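Local coordinates for protein lysozyme (Penaeus vannamei, PDB 6UKC) that probably hydrolyses the beta-1,4 glycosidic linkages of bacterial peptidoglycan and of chitodextrins, as a C-type lysozyme of glycosyl hydrolase family 22, at residues 14-19 against 29-34; 40-45 against 85-90. One frame throughout, in Å; residues are numbered along the deposited sequence.

Contact 1: residues 14-19 against 29-34; sequences ELLKRD and NWVCIA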
loop_
_atom_site.group_PDB
_atom_site.type_symbol
_atom_site.label_atom_id
_atom_site.label_comp_id
_atom_site.label_asym_id
_atom_site.label_seq_id
_atom_site.Cartn_x
_atom_site.Cartn_y
_atom_site.Cartn_z
ATOM N N GLU A 14 -8.775 -2.841 11.296
ATOM C CA GLU A 14 -9.033 -2.179 12.606
ATOM C C GLU A 14 -7.901 -1.173 12.887
ATOM O O GLU A 14 -8.171 -0.116 13.432
ATOM C CB GLU A 14 -9.234 -3.211 13.723
ATOM C CG GLU A 14 -10.544 -3.995 13.617
ATOM C CD GLU A 14 -10.861 -4.934 14.784
ATOM O OE1 GLU A 14 -11.232 -6.092 14.529
ATOM O OE2 GLU A 14 -10.751 -4.514 15.948
ATOM N N LEU A 15 -6.666 -1.469 12.499
ATOM C CA LEU A 15 -5.520 -0.555 12.751
ATOM C C LEU A 15 -5.711 0.746 11.968
ATOM O O LEU A 15 -5.481 1.844 12.546
ATOM C CB LEU A 15 -4.217 -1.221 12.319
ATOM C CG LEU A 15 -3.010 -0.295 12.388
ATOM C CD1 LEU A 15 -2.671 0.010 13.843
ATOM C CD2 LEU A 15 -1.826 -0.882 11.646
ATOM N N LEU A 16 -6.027 0.632 10.673
ATOM C CA LEU A 16 -6.235 1.830 9.810
ATOM C C LEU A 16 -7.390 2.679 10.386
ATOM O O LEU A 16 -7.297 3.932 10.347
ATOM C CB LEU A 16 -6.494 1.385 8.371
ATOM C CG LEU A 16 -5.334 0.674 7.669
ATOM C CD1 LEU A 16 -5.782 0.159 6.313
ATOM C CD2 LEU A 16 -4.133 1.592 7.490
ATOM N N LYS A 17 -8.410 2.047 10.977
ATOM C CA LYS A 17 -9.555 2.786 11.562
ATOM C C LYS A 17 -9.161 3.405 12.910
ATOM O O LYS A 17 -9.402 4.600 13.110
ATOM C CB LYS A 17 -10.766 1.875 11.754
ATOM C CG LYS A 17 -11.978 2.574 12.373
ATOM C CD LYS A 17 -12.580 3.670 11.501
ATOM C CE LYS A 17 -13.186 3.130 10.215
ATOM N NZ LYS A 17 -13.935 4.168 9.484
ATOM N N ARG A 18 -8.622 2.613 13.830
ATOM C CA ARG A 18 -8.330 3.040 15.230
ATOM C C ARG A 18 -7.244 4.132 15.244
ATOM O O ARG A 18 -7.472 5.196 15.871
ATOM C CB ARG A 18 -7.921 1.817 16.061
ATOM C CG ARG A 18 -7.810 2.085 17.555
ATOM C CD ARG A 18 -7.219 0.931 18.334
ATOM N NE ARG A 18 -6.133 0.308 17.572
ATOM C CZ ARG A 18 -6.203 -0.879 16.939
ATOM N NH1 ARG A 18 -7.301 -1.618 16.984
ATOM N NH2 ARG A 18 -5.162 -1.333 16.264
ATOM N N ASP A 19 -6.121 3.912 14.556
ATOM C CA ASP A 19 -4.895 4.724 14.761
ATOM C C ASP A 19 -4.797 5.853 13.735
ATOM O O ASP A 19 -4.166 6.886 14.077
ATOM C CB ASP A 19 -3.637 3.872 14.698
ATOM C CG ASP A 19 -3.485 2.945 15.882
ATOM O OD1 ASP A 19 -4.448 2.798 16.660
ATOM O OD2 ASP A 19 -2.397 2.378 16.007
ATOM N N ASN A 29 -10.023 -0.274 0.343
ATOM C CA ASN A 29 -9.041 -0.215 -0.767
ATOM C C ASN A 29 -7.652 -0.596 -0.233
ATOM O O ASN A 29 -6.955 -1.357 -0.933
ATOM C CB ASN A 29 -9.088 1.128 -1.494
ATOM C CG ASN A 29 -10.221 1.195 -2.500
ATOM O OD1 ASN A 29 -10.254 0.404 -3.427
ATOM N ND2 ASN A 29 -11.185 2.083 -2.295
ATOM N N TRP A 30 -7.220 -0.084 0.927
ATOM C CA TRP A 30 -5.830 -0.373 1.376
ATOM C C TRP A 30 -5.744 -1.851 1.796
ATOM O O TRP A 30 -4.738 -2.525 1.443
ATOM C CB TRP A 30 -5.339 0.602 2.467
ATOM C CG TRP A 30 -5.077 2.003 1.999
ATOM C CD1 TRP A 30 -5.548 3.145 2.587
ATOM C CD2 TRP A 30 -4.246 2.437 0.895
ATOM N NE1 TRP A 30 -5.098 4.255 1.914
ATOM C CE2 TRP A 30 -4.300 3.856 0.868
ATOM C CE3 TRP A 30 -3.476 1.783 -0.079
ATOM C CZ2 TRP A 30 -3.623 4.616 -0.082
ATOM C CZ3 TRP A 30 -2.822 2.534 -1.034
ATOM C CH2 TRP A 30 -2.883 3.931 -1.025
ATOM N N VAL A 31 -6.760 -2.372 2.487
ATOM C CA VAL A 31 -6.767 -3.809 2.911
ATOM C C VAL A 31 -6.611 -4.717 1.672
ATOM O O VAL A 31 -5.741 -5.666 1.671
ATOM C CB VAL A 31 -8.046 -4.126 3.705
ATOM C CG1 VAL A 31 -8.233 -5.616 3.927
ATOM C CG2 VAL A 31 -8.078 -3.376 5.038
ATOM N N CYS A 32 -7.429 -4.473 0.648
ATOM C CA CYS A 32 -7.439 -5.286 -0.592
ATOM C C CYS A 32 -6.042 -5.235 -1.238
ATOM O O CYS A 32 -5.499 -6.345 -1.608
ATOM C CB CYS A 32 -8.503 -4.818 -1.573
ATOM S SG CYS A 32 -8.698 -5.972 -2.951
ATOM N N ILE A 33 -5.496 -4.016 -1.387
ATOM C CA ILE A 33 -4.171 -3.797 -2.033
ATOM C C ILE A 33 -3.110 -4.538 -1.223
ATOM O O ILE A 33 -2.345 -5.297 -1.870
ATOM C CB ILE A 33 -3.848 -2.308 -2.234
ATOM C CG1 ILE A 33 -4.774 -1.716 -3.299
ATOM C CG2 ILE A 33 -2.378 -2.111 -2.597
ATOM C CD1 ILE A 33 -4.820 -0.209 -3.283
ATOM N N ALA A 34 -3.097 -4.379 0.116
ATOM C CA ALA A 34 -2.117 -5.058 1.003
ATOM C C ALA A 34 -2.236 -6.579 0.876
ATOM O O ALA A 34 -1.180 -7.266 0.870
ATOM C CB ALA A 34 -2.301 -4.651 2.444
#

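Contact 2: residues 40-45 against 85-90; sequences FNTAAI and DDITEA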
loop_
_atom_site.group_PDB
_atom_site.type_symbol
_atom_site.label_atom_id
_atom_site.label_comp_id
_atom_site.label_asym_id
_atom_site.label_seq_id
_atom_site.Cartn_x
_atom_site.Cartn_y
_atom_site.Cartn_z
ATOM N N PHE A 40 -0.194 -8.833 3.632
ATOM C CA PHE A 40 -0.126 -7.963 4.843
ATOM C C PHE A 40 1.172 -8.203 5.628
ATOM O O PHE A 40 1.166 -8.019 6.886
ATOM C CB PHE A 40 -1.305 -8.226 5.781
ATOM C CG PHE A 40 -2.655 -8.301 5.134
ATOM C CD1 PHE A 40 -3.381 -7.144 4.862
ATOM C CD2 PHE A 40 -3.211 -9.528 4.814
ATOM C CE1 PHE A 40 -4.657 -7.221 4.319
ATOM C CE2 PHE A 40 -4.485 -9.604 4.274
ATOM C CZ PHE A 40 -5.200 -8.457 4.022
ATOM N N ASN A 41 2.237 -8.575 4.915
ATOM C CA ASN A 41 3.581 -8.823 5.498
ATOM C C ASN A 41 4.435 -7.562 5.326
ATOM O O ASN A 41 4.851 -7.244 4.171
ATOM C CB ASN A 41 4.202 -10.083 4.891
ATOM C CG ASN A 41 5.662 -10.271 5.255
ATOM O OD1 ASN A 41 6.131 -9.829 6.312
ATOM N ND2 ASN A 41 6.381 -10.930 4.362
ATOM N N THR A 42 4.714 -6.888 6.441
ATOM C CA THR A 42 5.442 -5.592 6.479
ATOM C C THR A 42 6.893 -5.732 5.984
ATOM O O THR A 42 7.491 -4.695 5.685
ATOM C CB THR A 42 5.448 -4.994 7.890
ATOM O OG1 THR A 42 6.194 -5.834 8.778
ATOM C CG2 THR A 42 4.047 -4.774 8.416
ATOM N N ALA A 43 7.456 -6.947 5.954
ATOM C CA ALA A 43 8.849 -7.216 5.530
ATOM C C ALA A 43 8.894 -7.827 4.125
ATOM O O ALA A 43 10.010 -8.120 3.680
ATOM C CB ALA A 43 9.546 -8.093 6.546
ATOM N N ALA A 44 7.759 -7.954 3.428
ATOM C CA ALA A 44 7.702 -8.356 1.999
ATOM C C ALA A 44 8.625 -7.459 1.160
ATOM O O ALA A 44 8.614 -6.230 1.367
ATOM C CB ALA A 44 6.278 -8.302 1.504
ATOM N N ILE A 45 9.437 -8.065 0.290
ATOM C CA ILE A 45 10.449 -7.372 -0.559
ATOM C C ILE A 45 10.659 -8.173 -1.842
ATOM O O ILE A 45 10.766 -9.404 -1.751
ATOM C CB ILE A 45 11.773 -7.160 0.208
ATOM C CG1 ILE A 45 12.668 -6.151 -0.519
ATOM C CG2 ILE A 45 12.504 -8.479 0.491
ATOM C CD1 ILE A 45 13.980 -5.869 0.185
ATOM N N ASP A 85 7.511 -2.698 11.167
ATOM C CA ASP A 85 6.354 -3.174 11.962
ATOM C C ASP A 85 5.340 -2.022 12.040
ATOM O O ASP A 85 4.143 -2.290 11.959
ATOM C CB ASP A 85 6.818 -3.656 13.339
ATOM C CG ASP A 85 7.489 -5.017 13.349
ATOM O OD1 ASP A 85 7.694 -5.616 12.255
ATOM O OD2 ASP A 85 7.791 -5.481 14.466
ATOM N N ASP A 86 5.832 -0.783 12.137
ATOM C CA ASP A 86 5.036 0.467 12.131
ATOM C C ASP A 86 4.828 0.975 10.693
ATOM O O ASP A 86 5.839 1.348 10.050
ATOM C CB ASP A 86 5.728 1.519 12.985
ATOM C CG ASP A 86 4.942 2.799 13.066
ATOM O OD1 ASP A 86 4.739 3.450 12.007
ATOM O OD2 ASP A 86 4.526 3.117 14.174
ATOM N N ILE A 87 3.555 1.113 10.274
ATOM C CA ILE A 87 3.140 1.339 8.856
ATOM C C ILE A 87 2.967 2.829 8.580
ATOM O O ILE A 87 2.636 3.183 7.427
ATOM C CB ILE A 87 1.838 0.581 8.528
ATOM C CG1 ILE A 87 0.654 1.100 9.359
ATOM C CG2 ILE A 87 2.070 -0.903 8.716
ATOM C CD1 ILE A 87 -0.667 1.146 8.633
ATOM N N THR A 88 3.123 3.683 9.583
ATOM C CA THR A 88 2.951 5.147 9.367
ATOM C C THR A 88 3.544 5.579 8.010
ATOM O O THR A 88 2.794 6.195 7.206
ATOM C CB THR A 88 3.479 5.964 10.555
ATOM O OG1 THR A 88 2.863 5.430 11.735
ATOM C CG2 THR A 88 3.161 7.438 10.412
ATOM N N GLU A 89 4.835 5.338 7.760
ATOM C CA GLU A 89 5.524 5.931 6.574
ATOM C C GLU A 89 5.044 5.219 5.304
ATOM O O GLU A 89 4.928 5.894 4.259
ATOM C CB GLU A 89 7.036 5.810 6.711
ATOM C CG GLU A 89 7.611 6.601 7.864
ATOM C CD GLU A 89 7.738 8.093 7.633
ATOM O OE1 GLU A 89 8.494 8.699 8.413
ATOM O OE2 GLU A 89 7.107 8.639 6.679
ATOM N N ALA A 90 4.783 3.905 5.394
ATOM C CA ALA A 90 4.204 3.095 4.297
ATOM C C ALA A 90 2.899 3.756 3.864
ATOM O O ALA A 90 2.763 4.074 2.664
ATOM C CB ALA A 90 3.993 1.656 4.720
HETATM O O HOH W 1 8.559 -5.399 9.733
#

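Contact 1: residues 14-19 against 29-34
The nearest CA atoms of the two segments are those of Leu-16 and Trp-30, 8.7 Å apart. Segment 14-19 belongs to helix 9-20 and segment 29-34 to helix 24-38, and the side chains of Leu-16 and Trp-30 both leave their backbones toward the opposing helix. The contact is small, burying 92 Å² over both sides, and it is made by three buried apolar residues.

One methyl of Leu-16 does the touching. With chi2 at 174° CD1 lies anti to CA, which extends this branch to its full reach, and its nearest neighbour is Trp-30 CB, 3.9 Å from Leu-16 CD1. The leucine therefore rests on the root of the tryptophan side chain rather than on the indole, and the two side chains cross at about a right angle. The same methyl makes a looser contact with the next residue along, where Val-31 CG2 stands 4.4 Å from Leu-16 CD1. Farther out, the Trp-30 indole meets Tyr-111 and Trp-114 edge-to-face.

At the exposed end of the first segment, Arg-18 NE forms a salt bridge with Asp-19 OD1 at 3.1 Å. It is bent, with an N-H...O angle of 139°, and the nitrogen comes from above the carboxylate plane. Nearer helix 24-38, Lys-17 NZ bonds to Leu-22 O in the connection and to Asn-24 OD1 at the start of helix 24-38. Cys-32, on another side of helix 24-38, is joined to Cys-121 by a disulfide.

The packing of Leu-16 on Trp-30 and Val-31, with Leu-91 of helix 88-105 touching both Leu-16 and Trp-30, is that of consecutive helices in the hydrophobic core of the helical lobe of the C-type lysozyme fold.

Contact 2: residues 40-45 against 85-90
Thr-42 faces Asp-85 across a water-bridged junction between a type I beta turn, Asn-41 to Ala-44, and the residues that lead into helix 88-105 of the lysozyme fold. Within the beta turn, Asn-41 OD1 accepts from Ala-43 N in an Asx turn. Thr-42 chi1 of 65° sets OG1 between the backbone N and the carbonyl carbon, where it meets the water and Lys-5 O, while CG2 turns to Ile-87.

Asp-85 comes first. Its side chain crosses that of Thr-42 at about a right angle, and Asp-85 OD1 remains 3.8 Å from Thr-42 OG1. A water fills the step between them, donating to Thr-42 OG1 at 2.6 Å and to Asp-85 OD1 at 2.7 Å. The backbone of Lys-5 makes a second, direct link, its N to Asp-85 OD1 and its O to Thr-42 OG1, so the N-terminal segment joins the two.

Asp-86 caps the start of helix 88-105 with its side chain. Ile-87 supplies the apolar part of the contact, with its CG2 4.4 Å from Thr-42 CG2, while its outer atoms pack on Leu-15, Leu-16 and Tyr-20 of helix 9-20.

Thr-88 completes the cap. Its OG1 donates to the syn lone pair of Asp-86 OD1 at 2.7 Å, whereas Thr-88 N reaches that oxygen on the anti side, 34° out of the carboxylate plane.

In the fold
The two contacts follow one another along the chain, both segments of contact 1 preceding those of contact 2, and their centres lie 12 Å apart. Helix 24-38 leads from the one to the other: it carries 29-34 and then runs into the loop 40-45. Phe-40 folds back onto this helix, with Phe-40 CD1 3.6 Å from Ala-34 CB. A second link runs through Ile-87, whose CD1 lies 3.7 Å from Leu-16 CD2. Contact 1 lies within the packed helices, while contact 2 pairs the chain leaving them for the three-stranded sheet with the chain returning to helix 88-105, at the boundary of the helical and beta parts of the lysozyme.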